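Long-range contacts in stage II sporulation protein E (SpoIIE) (Moorella thermoacetica, PDB 3ZT9), which probably acts as a manganese-dependent phosphatase of the PP2C clan, in a stressosome module adapted to control secondary messenger signalling: residues 8-12 against 177-182; 45-49 against 76-82; 69-73 against 123-128; 172-177 against 189-193. All coordinates share one frame; numbering follows the deposited sequence.

Overall arrangement
A PP2C-like fold sets helices outside two antiparallel sheets, and the four contacts sample both sides. Contacts 1 and 4 pack their shared helix 169-180 on neighbouring strands 6-11 and 187-192, centres about 9 Å apart. Contacts 2 and 3, centres about 10 Å apart, tie helices 43-60 and 65-76 to loops 76-82 and 123-128, touching through Thr79 and Tyr126. Contacts 3 and 4 lie on opposite sides of the chain's centre, about 27 Å between centres, whereas contacts 1 and 2 approach to about 8 Å between nearest atoms. Manganese sites built on Asp38 lie about 8 Å from the Arg182 side chain and about 5 Å from that of Ala46; a third ion ends contact 4.

Contact 1: residues 8-12 against 177-182; sequences IYTRA and GEKYGR
The ring of Tyr9 meets the helix obliquely, CE2 lying 3.7 Å from Gly177 CA, while the guanidinium of Arg11 presents its edge to the carbonyl oxygens of Gly181 and Arg182. Both oxygens lie in its plane, and Arg11 NH2 is 3.2 Å from Gly181 O and Arg182 O alike. The two bonds are weak and bent, with N-H...O angles of 139° and 143°. At the rim of the tyrosine ring, also in plane, sits water 1, which is 2.6 Å from Tyr9 OH and donates to Glu178 OE2; that carboxylate oxygen also pairs with Arg174. The Tyr9 and Glu178 side chains cross at about a right angle, Tyr9 OH resting beside Glu178 CG. This is how the edge strand 6-11 of an antiparallel sheet receives the C-terminal end of helix 169-180, with Gly177 lacking a side chain just where the ring settles and Gly181 breaking the helical run. Extended at chi1 and chi2, the Arg11 chain is carried toward the helix end, and a turn about its CG-CD bond (chi3 62°) brings NH2 to the two carbonyls. Water 2 accepts a hydrogen bond from Arg11 NE at 2.8 Å and lies within bonding reach of Arg182 O; water 3 accepts from Arg11 NH1 at 3.2 Å while donating to Glu178 O and Gly181 O. The Arg182 side chain turns to a salt bridge with Asp184.

Contact 2: residues 45-49 against 76-82; sequences EAARA and LRGTRGA
Charge joins Glu45 to Arg80: Glu45 OE1 lies 3.2 Å from Arg80 NH2, but well out of the guanidinium plane, so the salt bridge is electrostatic and no N-H points at the oxygen. Glu45 CB covers one guanidinium face, 3.7 Å above its centre. Water-mediated links run alongside: water 4 connects Glu45 O with Arg80 N, and water 5 accepts from Arg80 NE and donates weakly to Glu45 OE2. Arg80 NH1 is held by the carbonyls of Ile40 and His42. With a methionine in place of Arg80, Glu45 would probably lose its charged mate and those carbonyls their shared donor. Apolar contact centres on Ala49, whose CB packs 3.9 Å from Leu76 CD2 and 4.5 Å from Ala82 CB. Ala49 CB also comes close to a backbone carbonyl, 3.4 Å from Gly81 O. Within the loop, Thr79 OG1 donates to Leu76 O at 2.8 Å and accepts from Gly81 N at 3.0 Å, an ST turn that follows the type II beta turn Leu76 to Thr79. Such a tight loop leads from helix 65-76 into strand 82-90 against helix 43-60, beside the manganese site of Asp38, Gly39 and Gly41 in this PP2C-clan domain.

Contact 3: residues 69-73 against 123-128; sequences FQLCH and ILGYNY
His73 and Tyr128 bury the most surface here, and they meet with the tyrosine's own CB above the imidazole: Tyr128 CB lies 4.0 Å from the centroid of the His73 ring and only 8° off its normal, a CH-pi contact. The two rings themselves are set obliquely, their planes at 58°. A chi1 of 174° carries the His73 imidazole away from its own backbone N and into the curve of the loop, with Ile123 O and Asn127 N at its edge and ND1 2.9 Å from Gly125 N. The helix and loop also touch through Gly125 CA, which approaches His73 O at 3.4 Å in a CA-H...O contact.

Tyr128 runs onward along the helix surface. Its OH ends beside Phe69 CB and 3.3 Å from Gln70 CG. Gln70 NE2 donates to water 6, which lies in the plane of the tyrosine ring and is also hydrogen-bonded to Tyr128 OH. With an alanine here, a gap is likely to open beside Phe69 and Gln70, and water 6 to lose one of its partners.

Leu124, third in buried area, packs on Phe69 and Cys72. Its CD1 lies 4.1 Å from Phe69 CD1 and 4.2 Å from Cys72 CB, extending the apolar core where Val101 and Ala84 also meet it. Ile123 O accepts from both Tyr126 N and Asn127 N, a pairing that fits a classic beta bulge; the loop lies against helix 65-76 in the helical layer of a PP2C-like fold.

Contact 4: residues 172-177 against 189-193; sequences LVRLIG and VIVAR. With MN (manganese (II) ion), chain D.
Val173 and Val191 form the tightest meeting of helix and strand: Val173 CG1 lies 3.3 Å from Val191 CG2, closer than two methyl groups usually come, as the side chains slide past each other in opposite directions. The chi1 of Val191 (167°) sends CG2 to Val173 and CG1 toward Leu172. Around this pair, Val173 CG1 also reaches Val189 CG1 at 4.2 Å, Ile176 spans both strand valines, through CG2 to Val189 and through CD1 to Val191, and Leu172 CD2 rests near Val191 CG1 and 3.7 Å from Arg193 NH1.

One shell out, segment 172-177 runs roughly antiparallel to strand residues 189-192, 144° between N-to-C directions and axes 8.3 Å apart, as in a helical layer packed on a sheet. Val189 and Val191 are flanked by Leu146 of the adjoining strand, and Tyr9 of the edge strand flanks Val173. Arg193 is fixed by its surroundings: NE pairs with Glu5, NH1 and NH2 donate to the carbonyls of Leu162, Asn164 and Leu167, and Tyr165 adds a cation-pi contact.

The chain end then turns to metal. Arg193 OXT binds manganese at 2.3 Å with Glu141 and four waters, and water 7, on the ion, donates to Arg193 O at 3.0 Å, so both carboxylate oxygens serve the site. No hydrogen bond crosses between helix and strand: apolar packing joins them, the Arg193 guanidinium finds its polar partners outside the two segments, and the ion, mostly hydrated and bound to two carboxylates, is likely to favour the ionised form of the C-terminus.

Contact 1: residues 8-12 against 177-182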
loop_
_atom_site.group_PDB
_atom_site.type_symbol
_atom_site.label_atom_id
_atom_site.label_comp_id
_atom_site.label_asym_id
_atom_site.label_seq_id
_atom_site.Cartn_x
_atom_site.Cartn_y
_atom_site.Cartn_z
ATOM N N ILE A 8 -6.424 -7.129 -5.061
ATOM C CA ILE A 8 -6.752 -5.794 -4.553
ATOM C C ILE A 8 -8.202 -5.773 -4.085
ATOM O O ILE A 8 -9.082 -6.260 -4.787
ATOM C CB ILE A 8 -6.616 -4.742 -5.662
ATOM C CG1 ILE A 8 -5.150 -4.614 -6.085
ATOM C CG2 ILE A 8 -7.156 -3.397 -5.191
ATOM C CD1 ILE A 8 -4.937 -3.582 -7.219
ATOM N N TYR A 9 -8.469 -5.109 -2.957
ATOM C CA TYR A 9 -9.846 -4.867 -2.523
ATOM C C TYR A 9 -9.954 -3.474 -1.957
ATOM O O TYR A 9 -9.078 -3.043 -1.202
ATOM C CB TYR A 9 -10.235 -5.839 -1.423
ATOM C CG TYR A 9 -11.592 -5.578 -0.785
ATOM C CD1 TYR A 9 -12.754 -6.108 -1.356
ATOM C CD2 TYR A 9 -11.709 -4.859 0.414
ATOM C CE1 TYR A 9 -14.006 -5.894 -0.770
ATOM C CE2 TYR A 9 -12.979 -4.653 1.009
ATOM C CZ TYR A 9 -14.104 -5.190 0.416
ATOM O OH TYR A 9 -15.347 -4.992 1.010
ATOM N N THR A 10 -11.010 -2.760 -2.310
ATOM C CA THR A 10 -11.279 -1.470 -1.629
ATOM C C THR A 10 -12.789 -1.398 -1.344
ATOM O O THR A 10 -13.604 -2.066 -2.029
ATOM C CB THR A 10 -10.903 -0.207 -2.500
ATOM O OG1 THR A 10 -11.718 -0.142 -3.675
ATOM C CG2 THR A 10 -9.418 -0.216 -2.906
ATOM N N ARG A 11 -13.144 -0.618 -0.332
ATOM C CA ARG A 11 -14.543 -0.435 0.031
ATOM C C ARG A 11 -14.676 0.949 0.654
ATOM O O ARG A 11 -13.950 1.296 1.588
ATOM C CB ARG A 11 -15.013 -1.494 1.049
ATOM C CG ARG A 11 -16.519 -1.427 1.296
ATOM C CD ARG A 11 -16.989 -2.434 2.344
ATOM N NE ARG A 11 -16.372 -2.171 3.644
ATOM C CZ ARG A 11 -16.239 -3.073 4.617
ATOM N NH1 ARG A 11 -16.691 -4.308 4.453
ATOM N NH2 ARG A 11 -15.660 -2.734 5.758
ATOM N N ALA A 12 -15.623 1.728 0.151
ATOM C CA ALA A 12 -15.864 3.045 0.748
ATOM C C ALA A 12 -16.444 2.924 2.151
ATOM O O ALA A 12 -17.229 2.027 2.437
ATOM C CB ALA A 12 -16.824 3.841 -0.116
ATOM N N GLY A 177 -10.838 -7.868 3.660
ATOM C CA GLY A 177 -11.521 -6.586 3.762
ATOM C C GLY A 177 -12.874 -6.701 4.456
ATOM O O GLY A 177 -13.236 -5.863 5.259
ATOM N N GLU A 178 -13.617 -7.761 4.140
ATOM C CA GLU A 178 -14.946 -7.976 4.697
ATOM C C GLU A 178 -14.917 -8.401 6.175
ATOM O O GLU A 178 -15.724 -7.903 6.979
ATOM C CB GLU A 178 -15.724 -9.009 3.840
ATOM C CG GLU A 178 -16.142 -8.401 2.544
ATOM C CD GLU A 178 -16.719 -9.378 1.558
ATOM O OE1 GLU A 178 -16.377 -10.559 1.628
ATOM O OE2 GLU A 178 -17.475 -8.924 0.691
ATOM N N LYS A 179 -13.968 -9.248 6.550
ATOM C CA LYS A 179 -13.887 -9.730 7.943
ATOM C C LYS A 179 -13.313 -8.672 8.850
ATOM O O LYS A 179 -13.761 -8.523 9.973
ATOM C CB LYS A 179 -12.968 -10.956 8.081
ATOM C CG LYS A 179 -13.576 -12.280 7.711
ATOM C CD LYS A 179 -14.719 -12.659 8.641
ATOM C CE LYS A 179 -15.246 -14.058 8.290
ATOM N NZ LYS A 179 -16.596 -14.251 8.884
ATOM N N TYR A 180 -12.293 -7.969 8.368
ATOM C CA TYR A 180 -11.485 -7.102 9.241
ATOM C C TYR A 180 -11.670 -5.611 8.998
ATOM O O TYR A 180 -11.238 -4.793 9.806
ATOM C CB TYR A 180 -10.009 -7.489 9.108
ATOM C CG TYR A 180 -9.800 -8.920 9.501
ATOM C CD1 TYR A 180 -10.017 -9.334 10.823
ATOM C CD2 TYR A 180 -9.438 -9.874 8.554
ATOM C CE1 TYR A 180 -9.853 -10.653 11.179
ATOM C CE2 TYR A 180 -9.266 -11.197 8.919
ATOM C CZ TYR A 180 -9.489 -11.566 10.225
ATOM O OH TYR A 180 -9.316 -12.874 10.574
ATOM N N GLY A 181 -12.305 -5.251 7.888
ATOM C CA GLY A 181 -12.456 -3.848 7.493
ATOM C C GLY A 181 -13.451 -3.116 8.378
ATOM O O GLY A 181 -14.533 -3.622 8.639
ATOM N N ARG A 182 -13.108 -1.924 8.862
ATOM C CA ARG A 182 -14.096 -1.132 9.605
ATOM C C ARG A 182 -15.140 -0.590 8.656
ATOM O O ARG A 182 -14.818 -0.227 7.536
ATOM C CB ARG A 182 -13.424 0.066 10.288
ATOM C CG ARG A 182 -12.328 -0.316 11.242
ATOM C CD ARG A 182 -11.680 0.933 11.779
ATOM N NE ARG A 182 -12.649 1.714 12.538
ATOM C CZ ARG A 182 -12.346 2.459 13.591
ATOM N NH1 ARG A 182 -11.089 2.544 14.012
ATOM N NH2 ARG A 182 -13.300 3.124 14.226
HETATM O O HOH W 1 -17.485 -6.228 0.206
HETATM O O HOH W 2 -15.928 0.325 4.804
HETATM O O HOH W 3 -16.525 -5.321 7.505
#

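Contact 2: residues 45-49 against 76-82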
loop_
_atom_site.group_PDB
_atom_site.type_symbol
_atom_site.label_atom_id
_atom_site.label_comp_id
_atom_site.label_asym_id
_atom_site.label_seq_id
_atom_site.Cartn_x
_atom_site.Cartn_y
_atom_site.Cartn_z
ATOM N N GLU A 45 -13.404 14.164 -1.778
ATOM C CA GLU A 45 -12.175 14.958 -1.628
ATOM C C GLU A 45 -11.011 14.100 -1.156
ATOM O O GLU A 45 -9.889 14.305 -1.589
ATOM C CB GLU A 45 -12.400 16.154 -0.682
ATOM C CG GLU A 45 -13.457 17.093 -1.249
ATOM C CD GLU A 45 -14.264 17.769 -0.181
ATOM O OE1 GLU A 45 -15.148 17.098 0.391
ATOM O OE2 GLU A 45 -14.020 18.963 0.080
ATOM N N ALA A 46 -11.285 13.112 -0.305
ATOM C CA ALA A 46 -10.243 12.187 0.105
ATOM C C ALA A 46 -9.853 11.304 -1.068
ATOM O O ALA A 46 -8.689 11.025 -1.252
ATOM C CB ALA A 46 -10.705 11.329 1.281
ATOM N N ALA A 47 -10.847 10.872 -1.849
ATOM C CA ALA A 47 -10.590 10.008 -2.982
ATOM C C ALA A 47 -9.701 10.744 -4.003
ATOM O O ALA A 47 -8.767 10.170 -4.579
ATOM C CB ALA A 47 -11.939 9.595 -3.636
ATOM N N ARG A 48 -10.007 12.015 -4.249
ATOM C CA ARG A 48 -9.205 12.822 -5.177
ATOM C C ARG A 48 -7.741 12.799 -4.746
ATOM O O ARG A 48 -6.826 12.629 -5.560
ATOM C CB ARG A 48 -9.681 14.275 -5.171
ATOM C CG ARG A 48 -8.652 15.293 -5.740
ATOM C CD ARG A 48 -9.330 16.673 -5.931
ATOM N NE ARG A 48 -8.368 17.776 -6.156
ATOM C CZ ARG A 48 -7.659 17.950 -7.278
ATOM N NH1 ARG A 48 -7.779 17.095 -8.296
ATOM N NH2 ARG A 48 -6.802 18.971 -7.380
ATOM N N ALA A 49 -7.514 12.946 -3.453
ATOM C CA ALA A 49 -6.117 13.013 -2.987
ATOM C C ALA A 49 -5.434 11.661 -3.092
ATOM O O ALA A 49 -4.277 11.582 -3.534
ATOM C CB ALA A 49 -6.023 13.551 -1.551
ATOM N N LEU A 76 0.312 16.919 -4.086
ATOM C CA LEU A 76 -0.766 16.946 -3.093
ATOM C C LEU A 76 -0.903 18.280 -2.334
ATOM O O LEU A 76 -1.837 18.466 -1.569
ATOM C CB LEU A 76 -0.615 15.787 -2.084
ATOM C CG LEU A 76 -0.959 14.434 -2.687
ATOM C CD1 LEU A 76 -0.454 13.303 -1.756
ATOM C CD2 LEU A 76 -2.435 14.309 -2.904
ATOM N N ARG A 77 -0.002 19.226 -2.551
ATOM C CA ARG A 77 -0.161 20.526 -1.911
ATOM C C ARG A 77 -1.508 21.099 -2.336
ATOM O O ARG A 77 -1.865 21.032 -3.515
ATOM C CB ARG A 77 0.981 21.461 -2.297
ATOM C CG ARG A 77 2.314 21.064 -1.698
ATOM C CD ARG A 77 3.371 22.095 -2.015
ATOM N NE ARG A 77 4.584 21.911 -1.226
ATOM C CZ ARG A 77 4.651 22.022 0.100
ATOM N NH1 ARG A 77 3.569 22.298 0.818
ATOM N NH2 ARG A 77 5.812 21.839 0.713
ATOM N N GLY A 78 -2.256 21.628 -1.367
ATOM C CA GLY A 78 -3.542 22.249 -1.629
ATOM C C GLY A 78 -4.722 21.290 -1.717
ATOM O O GLY A 78 -5.832 21.723 -1.984
ATOM N N THR A 79 -4.504 19.996 -1.506
ATOM C CA THR A 79 -5.592 19.011 -1.535
ATOM C C THR A 79 -5.862 18.545 -0.103
ATOM O O THR A 79 -5.310 19.116 0.828
ATOM C CB THR A 79 -5.192 17.772 -2.377
ATOM O OG1 THR A 79 -4.225 16.992 -1.651
ATOM C CG2 THR A 79 -4.620 18.170 -3.720
ATOM N N ARG A 80 -6.664 17.491 0.085
ATOM C CA ARG A 80 -6.885 16.932 1.427
ATOM C C ARG A 80 -5.570 16.446 2.001
ATOM O O ARG A 80 -5.412 16.402 3.195
ATOM C CB ARG A 80 -7.869 15.748 1.412
ATOM C CG ARG A 80 -9.334 16.167 1.487
ATOM C CD ARG A 80 -9.773 16.482 2.934
ATOM N NE ARG A 80 -11.205 16.805 2.955
ATOM C CZ ARG A 80 -12.185 15.909 3.029
ATOM N NH1 ARG A 80 -11.920 14.605 3.104
ATOM N NH2 ARG A 80 -13.445 16.318 3.026
ATOM N N GLY A 81 -4.636 16.083 1.139
ATOM C CA GLY A 81 -3.415 15.395 1.569
ATOM C C GLY A 81 -3.677 13.905 1.660
ATOM O O GLY A 81 -4.808 13.466 1.629
ATOM N N ALA A 82 -2.627 13.107 1.802
ATOM C CA ALA A 82 -2.813 11.676 1.921
ATOM C C ALA A 82 -1.618 11.056 2.628
ATOM O O ALA A 82 -0.546 11.651 2.693
ATOM C CB ALA A 82 -2.935 11.076 0.513
HETATM O O HOH W 4 -8.502 16.627 -2.051
HETATM O O HOH W 5 -12.288 19.552 3.038
#

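Contact 3: residues 69-73 against 123-128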
loop_
_atom_site.group_PDB
_atom_site.type_symbol
_atom_site.label_atom_id
_atom_site.label_comp_id
_atom_site.label_asym_id
_atom_site.label_seq_id
_atom_site.Cartn_x
_atom_site.Cartn_y
_atom_site.Cartn_z
ATOM N N PHE A 69 8.212 9.871 -3.441
ATOM C CA PHE A 69 7.438 10.427 -2.337
ATOM C C PHE A 69 7.507 11.937 -2.323
ATOM O O PHE A 69 6.531 12.586 -1.992
ATOM C CB PHE A 69 7.917 9.818 -0.994
ATOM C CG PHE A 69 7.245 8.519 -0.667
ATOM C CD1 PHE A 69 6.047 8.507 0.024
ATOM C CD2 PHE A 69 7.774 7.337 -1.103
ATOM C CE1 PHE A 69 5.382 7.306 0.302
ATOM C CE2 PHE A 69 7.144 6.123 -0.818
ATOM C CZ PHE A 69 5.945 6.109 -0.109
ATOM N N GLN A 70 8.649 12.495 -2.730
ATOM C CA GLN A 70 8.825 13.951 -2.795
ATOM C C GLN A 70 7.917 14.554 -3.873
ATOM O O GLN A 70 7.272 15.553 -3.636
ATOM C CB GLN A 70 10.306 14.340 -3.014
ATOM C CG GLN A 70 11.172 14.154 -1.763
ATOM C CD GLN A 70 12.641 14.458 -2.003
ATOM O OE1 GLN A 70 13.060 14.738 -3.130
ATOM N NE2 GLN A 70 13.432 14.411 -0.940
ATOM N N LEU A 71 7.817 13.928 -5.043
ATOM C CA LEU A 71 6.872 14.411 -6.044
ATOM C C LEU A 71 5.409 14.242 -5.577
ATOM O O LEU A 71 4.582 15.112 -5.836
ATOM C CB LEU A 71 7.077 13.755 -7.416
ATOM C CG LEU A 71 6.083 14.232 -8.504
ATOM C CD1 LEU A 71 4.662 13.965 -8.099
ATOM C CD2 LEU A 71 6.176 15.713 -8.848
ATOM N N CYS A 72 5.077 13.121 -4.928
ATOM C CA CYS A 72 3.729 12.920 -4.381
ATOM C C CYS A 72 3.328 14.078 -3.500
ATOM O O CYS A 72 2.226 14.625 -3.625
ATOM C CB CYS A 72 3.657 11.662 -3.500
ATOM S SG CYS A 72 3.361 10.161 -4.363
ATOM N N HIS A 73 4.209 14.424 -2.570
ATOM C CA HIS A 73 4.001 15.566 -1.688
ATOM C C HIS A 73 3.754 16.850 -2.486
ATOM O O HIS A 73 2.841 17.608 -2.170
ATOM C CB HIS A 73 5.238 15.720 -0.786
ATOM C CG HIS A 73 5.213 16.937 0.079
ATOM N ND1 HIS A 73 4.423 17.032 1.203
ATOM C CD2 HIS A 73 5.865 18.119 -0.028
ATOM C CE1 HIS A 73 4.596 18.220 1.762
ATOM N NE2 HIS A 73 5.467 18.896 1.034
ATOM N N ILE A 123 2.140 13.759 6.461
ATOM C CA ILE A 123 0.987 13.765 5.563
ATOM C C ILE A 123 1.459 14.355 4.246
ATOM O O ILE A 123 1.873 15.506 4.207
ATOM C CB ILE A 123 -0.186 14.640 6.084
ATOM C CG1 ILE A 123 -0.717 14.062 7.394
ATOM C CG2 ILE A 123 -1.323 14.722 4.981
ATOM C CD1 ILE A 123 -1.763 14.933 8.087
ATOM N N LEU A 124 1.406 13.565 3.182
ATOM C CA LEU A 124 1.879 14.040 1.888
ATOM C C LEU A 124 0.994 15.200 1.473
ATOM O O LEU A 124 -0.242 15.100 1.521
ATOM C CB LEU A 124 1.870 12.904 0.846
ATOM C CG LEU A 124 2.810 11.749 1.252
ATOM C CD1 LEU A 124 2.509 10.498 0.394
ATOM C CD2 LEU A 124 4.249 12.147 1.163
ATOM N N GLY A 125 1.642 16.291 1.063
ATOM C CA GLY A 125 0.961 17.514 0.694
ATOM C C GLY A 125 1.014 18.593 1.752
ATOM O O GLY A 125 0.806 19.769 1.453
ATOM N N TYR A 126 1.313 18.201 2.988
ATOM C CA TYR A 126 1.335 19.144 4.109
ATOM C C TYR A 126 2.588 19.156 4.963
ATOM O O TYR A 126 3.144 20.221 5.194
ATOM C CB TYR A 126 0.086 18.952 4.960
ATOM C CG TYR A 126 -1.093 19.499 4.223
ATOM C CD1 TYR A 126 -1.363 20.867 4.234
ATOM C CD2 TYR A 126 -1.894 18.673 3.449
ATOM C CE1 TYR A 126 -2.418 21.385 3.534
ATOM C CE2 TYR A 126 -2.956 19.185 2.744
ATOM C CZ TYR A 126 -3.210 20.541 2.792
ATOM O OH TYR A 126 -4.264 21.059 2.094
ATOM N N ASN A 127 3.028 17.999 5.446
ATOM C CA ASN A 127 4.200 17.938 6.329
ATOM C C ASN A 127 5.092 16.747 5.983
ATOM O O ASN A 127 4.865 15.627 6.439
ATOM C CB ASN A 127 3.793 17.920 7.817
ATOM C CG ASN A 127 2.927 16.732 8.169
ATOM O OD1 ASN A 127 2.670 15.903 7.323
ATOM N ND2 ASN A 127 2.471 16.641 9.417
ATOM N N TYR A 128 6.098 17.007 5.150
ATOM C CA TYR A 128 7.023 15.976 4.686
ATOM C C TYR A 128 8.030 15.643 5.808
ATOM O O TYR A 128 8.607 16.548 6.399
ATOM C CB TYR A 128 7.743 16.443 3.402
ATOM C CG TYR A 128 8.359 15.306 2.631
ATOM C CD1 TYR A 128 7.574 14.484 1.836
ATOM C CD2 TYR A 128 9.719 15.033 2.727
ATOM C CE1 TYR A 128 8.130 13.413 1.141
ATOM C CE2 TYR A 128 10.287 13.972 2.040
ATOM C CZ TYR A 128 9.486 13.163 1.252
ATOM O OH TYR A 128 10.055 12.111 0.567
HETATM O O HOH W 6 12.916 12.409 1.247
#

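Contact 4: residues 172-177 against 189-193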
loop_
_atom_site.group_PDB
_atom_site.type_symbol
_atom_site.label_atom_id
_atom_site.label_comp_id
_atom_site.label_asym_id
_atom_site.label_seq_id
_atom_site.Cartn_x
_atom_site.Cartn_y
_atom_site.Cartn_z
ATOM N N LEU A 172 -8.960 -13.805 -1.436
ATOM C CA LEU A 172 -8.451 -13.679 -0.078
ATOM C C LEU A 172 -8.525 -12.196 0.408
ATOM O O LEU A 172 -8.908 -11.932 1.548
ATOM C CB LEU A 172 -7.004 -14.178 -0.062
ATOM C CG LEU A 172 -6.266 -14.097 1.269
ATOM C CD1 LEU A 172 -6.876 -15.068 2.289
ATOM C CD2 LEU A 172 -4.794 -14.400 1.006
ATOM N N VAL A 173 -8.200 -11.236 -0.449
ATOM C CA VAL A 173 -8.190 -9.806 -0.027
ATOM C C VAL A 173 -9.621 -9.340 0.177
ATOM O O VAL A 173 -9.898 -8.515 1.043
ATOM C CB VAL A 173 -7.458 -8.825 -1.025
ATOM C CG1 VAL A 173 -5.972 -9.105 -1.057
ATOM C CG2 VAL A 173 -8.095 -8.890 -2.454
ATOM N N ARG A 174 -10.550 -9.913 -0.581
ATOM C CA ARG A 174 -11.959 -9.583 -0.368
ATOM C C ARG A 174 -12.407 -10.098 0.984
ATOM O O ARG A 174 -13.087 -9.393 1.730
ATOM C CB ARG A 174 -12.850 -10.184 -1.443
ATOM C CG ARG A 174 -14.258 -9.678 -1.332
ATOM C CD ARG A 174 -15.180 -10.297 -2.339
ATOM N NE ARG A 174 -16.550 -10.021 -1.907
ATOM C CZ ARG A 174 -17.638 -10.270 -2.623
ATOM N NH1 ARG A 174 -17.531 -10.825 -3.823
ATOM N NH2 ARG A 174 -18.831 -9.960 -2.129
ATOM N N LEU A 175 -12.004 -11.321 1.308
ATOM C CA LEU A 175 -12.378 -11.894 2.607
ATOM C C LEU A 175 -11.750 -11.054 3.733
ATOM O O LEU A 175 -12.388 -10.749 4.728
ATOM C CB LEU A 175 -11.921 -13.335 2.706
ATOM C CG LEU A 175 -12.113 -14.012 4.081
ATOM C CD1 LEU A 175 -13.600 -14.017 4.448
ATOM C CD2 LEU A 175 -11.540 -15.475 4.091
ATOM N N ILE A 176 -10.492 -10.706 3.569
ATOM C CA ILE A 176 -9.808 -9.866 4.573
ATOM C C ILE A 176 -10.518 -8.542 4.754
ATOM O O ILE A 176 -10.783 -8.134 5.881
ATOM C CB ILE A 176 -8.355 -9.680 4.214
ATOM C CG1 ILE A 176 -7.622 -11.014 4.446
ATOM C CG2 ILE A 176 -7.741 -8.558 5.083
ATOM C CD1 ILE A 176 -6.154 -11.012 3.894
ATOM N N GLY A 177 -10.838 -7.868 3.660
ATOM C CA GLY A 177 -11.521 -6.586 3.762
ATOM C C GLY A 177 -12.874 -6.701 4.456
ATOM O O GLY A 177 -13.236 -5.863 5.259
ATOM N N VAL A 189 -6.853 -2.954 0.615
ATOM C CA VAL A 189 -5.942 -4.045 0.934
ATOM C C VAL A 189 -5.336 -4.575 -0.333
ATOM O O VAL A 189 -6.072 -4.791 -1.297
ATOM C CB VAL A 189 -6.692 -5.263 1.539
ATOM C CG1 VAL A 189 -5.645 -6.286 2.090
ATOM C CG2 VAL A 189 -7.657 -4.835 2.619
ATOM N N ILE A 190 -4.024 -4.863 -0.302
ATOM C CA ILE A 190 -3.356 -5.596 -1.390
ATOM C C ILE A 190 -2.654 -6.815 -0.795
ATOM O O ILE A 190 -2.054 -6.709 0.268
ATOM C CB ILE A 190 -2.263 -4.720 -2.056
ATOM C CG1 ILE A 190 -2.932 -3.525 -2.749
ATOM C CG2 ILE A 190 -1.491 -5.522 -3.074
ATOM C CD1 ILE A 190 -1.879 -2.542 -3.359
ATOM N N VAL A 191 -2.752 -7.980 -1.437
ATOM C CA VAL A 191 -1.896 -9.114 -1.081
ATOM C C VAL A 191 -1.203 -9.541 -2.369
ATOM O O VAL A 191 -1.871 -9.626 -3.378
ATOM C CB VAL A 191 -2.735 -10.287 -0.557
ATOM C CG1 VAL A 191 -1.885 -11.565 -0.495
ATOM C CG2 VAL A 191 -3.354 -9.931 0.851
ATOM N N ALA A 192 0.105 -9.780 -2.308
ATOM C CA ALA A 192 0.906 -10.257 -3.449
ATOM C C ALA A 192 1.695 -11.478 -2.992
ATOM O O ALA A 192 2.301 -11.455 -1.925
ATOM C CB ALA A 192 1.864 -9.178 -3.919
ATOM N N ARG A 193 1.702 -12.550 -3.777
ATOM C CA ARG A 193 2.473 -13.715 -3.370
ATOM C C ARG A 193 2.838 -14.574 -4.541
ATOM O O ARG A 193 2.180 -14.497 -5.577
ATOM C CB ARG A 193 1.652 -14.531 -2.399
ATOM C CG ARG A 193 0.338 -14.981 -3.001
ATOM C CD ARG A 193 -0.611 -15.523 -1.925
ATOM N NE ARG A 193 -1.780 -16.063 -2.590
ATOM C CZ ARG A 193 -2.750 -16.726 -1.975
ATOM N NH1 ARG A 193 -2.722 -16.904 -0.666
ATOM N NH2 ARG A 193 -3.734 -17.199 -2.700
ATOM O OXT ARG A 193 3.769 -15.363 -4.427
HETATM MN MN MN D . 4.206 -17.351 -5.562
HETATM O O HOH W 7 1.972 -17.461 -5.989
HETATM O O HOH W 8 3.627 -18.697 -3.960
HETATM O O HOH W 9 4.267 -19.284 -6.680
HETATM O O HOH W 10 4.674 -16.087 -7.319
#